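Local coordinates for protein putative alpha-L-fucosidase (Bacteroides thetaiotaomicron, PDB 3EYP) that probably acts as an alpha-L-fucosidase, a glycoside hydrolase of family 29 that removes fucose from glycans, at residues A[183-186]-A[191-194]. Sequence-based numbering, arbitrary orientation.
Sequences KIVR and DCVI
I194 reaches out from the strand to meet V185 and R186 near the C-terminal end of helix 175-188. From the backbone its CB points toward the helix, and CG1, lying anti to the carbonyl carbon (chi1 -63°), carries the chain onward. CG1 lies 4.0 Å from R186 NH1 and about as far from V185 CG1. An extended second torsion (chi2 169°) then takes CD1 obliquely to the guanidinium of R186, 3.7 Å from NH1, while the same methyl keeps 4.1 Å from V185 CG1. C192 CB and SG each lie 3.9 Å from V185 CG1, so this methyl has neighbours on both C192 and I194.

R186 CB points away from the 191-194 segment, but bends at chi2 and chi3 bring its guanidinium back to it, with the C192 backbone at its edge. NH1 makes a weak, strongly bent bond to C192 O (3.1 Å, 121°), and the position of that oxygen is doubtful. NH2 has a hydrogen-bond partner in Q189 O, just after the end of helix 175-188. D205 receives the I194 backbone N-H and forms a long, weak ion pair with NH1. Replacing I194 by alanine takes away CG1 and CD1, and is likely to leave V185 CG1 and the guanidinium without their common apolar neighbour and a gap between helix and strand.

Both segments belong to one beta-alpha-beta unit of the TIM barrel: strand 193-195 runs parallel beside strand 162-164, whose T163 touches V185 and C192, while helix 139-155 packs on V185 through L150.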
loop_
_atom_site.group_PDB
_atom_site.type_symbol
_atom_site.label_atom_id
_atom_site.label_comp_id
_atom_site.label_asym_id
_atom_site.label_seq_id
_atom_site.Cartn_x
_atom_site.Cartn_y
_atom_site.Cartn_z
ATOM N N LYS A 183 -16.019 -16.047 2.052
ATOM C CA LYS A 183 -15.837 -17.508 2.065
ATOM C C LYS A 183 -15.328 -18.001 0.720
ATOM O O LYS A 183 -14.474 -18.912 0.610
ATOM C CB LYS A 183 -17.159 -18.233 2.452
ATOM C CG LYS A 183 -17.502 -18.084 3.951
ATOM C CD LYS A 183 -18.770 -18.869 4.376
ATOM C CE LYS A 183 -18.824 -20.295 3.822
ATOM N NZ LYS A 183 -18.648 -21.443 4.844
ATOM N N ILE A 184 -15.813 -17.357 -0.330
ATOM C CA ILE A 184 -15.352 -17.698 -1.682
ATOM C C ILE A 184 -13.915 -17.350 -1.860
ATOM O O ILE A 184 -13.115 -18.165 -2.294
ATOM C CB ILE A 184 -16.216 -17.055 -2.797
ATOM C CG1 ILE A 184 -17.604 -17.690 -2.749
ATOM C CG2 ILE A 184 -15.514 -17.170 -4.152
ATOM C CD1 ILE A 184 -18.741 -16.783 -3.131
ATOM N N VAL A 185 -13.599 -16.110 -1.561
ATOM C CA VAL A 185 -12.197 -15.644 -1.673
ATOM C C VAL A 185 -11.217 -16.544 -0.908
ATOM O O VAL A 185 -10.179 -17.052 -1.428
ATOM C CB VAL A 185 -12.042 -14.114 -1.309
ATOM C CG1 VAL A 185 -10.574 -13.678 -1.346
ATOM C CG2 VAL A 185 -12.883 -13.177 -2.296
ATOM N N ARG A 186 -11.589 -16.798 0.332
ATOM C CA ARG A 186 -10.689 -17.446 1.298
ATOM C C ARG A 186 -10.470 -18.910 0.863
ATOM O O ARG A 186 -9.371 -19.456 0.916
ATOM C CB ARG A 186 -11.288 -17.338 2.691
ATOM C CG ARG A 186 -10.327 -17.354 3.836
ATOM C CD ARG A 186 -9.642 -15.997 4.091
ATOM N NE ARG A 186 -8.701 -15.835 3.023
ATOM C CZ ARG A 186 -8.227 -14.683 2.578
ATOM N NH1 ARG A 186 -8.524 -13.520 3.172
ATOM N NH2 ARG A 186 -7.416 -14.729 1.561
ATOM N N ASP A 191 -4.191 -17.065 -0.208
ATOM C CA ASP A 191 -3.158 -16.053 0.014
ATOM C C ASP A 191 -3.664 -14.647 -0.345
ATOM O O ASP A 191 -2.928 -13.653 -0.291
ATOM C CB ASP A 191 -1.906 -16.365 -0.789
ATOM C CG ASP A 191 -1.052 -17.473 -0.149
ATOM O OD1 ASP A 191 -1.391 -17.981 0.944
ATOM O OD2 ASP A 191 -0.026 -17.816 -0.761
ATOM N N CYS A 192 -4.940 -14.585 -0.675
ATOM C CA CYS A 192 -5.530 -13.329 -1.146
ATOM C C CYS A 192 -5.862 -12.388 0.012
ATOM O O CYS A 192 -6.649 -12.668 0.890
ATOM C CB CYS A 192 -6.772 -13.552 -2.005
ATOM S SG CYS A 192 -7.358 -11.969 -2.787
ATOM N N VAL A 193 -5.254 -11.235 -0.060
ATOM C CA VAL A 193 -5.451 -10.134 0.911
ATOM C C VAL A 193 -6.695 -9.382 0.519
ATOM O O VAL A 193 -6.900 -9.003 -0.645
ATOM C CB VAL A 193 -4.271 -9.130 0.858
ATOM C CG1 VAL A 193 -4.572 -7.921 1.648
ATOM C CG2 VAL A 193 -2.967 -9.735 1.322
ATOM N N ILE A 194 -7.553 -9.180 1.500
ATOM C CA ILE A 194 -8.779 -8.410 1.309
ATOM C C ILE A 194 -8.715 -6.975 1.846
ATOM O O ILE A 194 -8.484 -6.765 3.044
ATOM C CB ILE A 194 -9.963 -9.121 1.903
ATOM C CG1 ILE A 194 -10.195 -10.466 1.200
ATOM C CG2 ILE A 194 -11.209 -8.207 1.852
ATOM C CD1 ILE A 194 -11.227 -11.347 1.978
#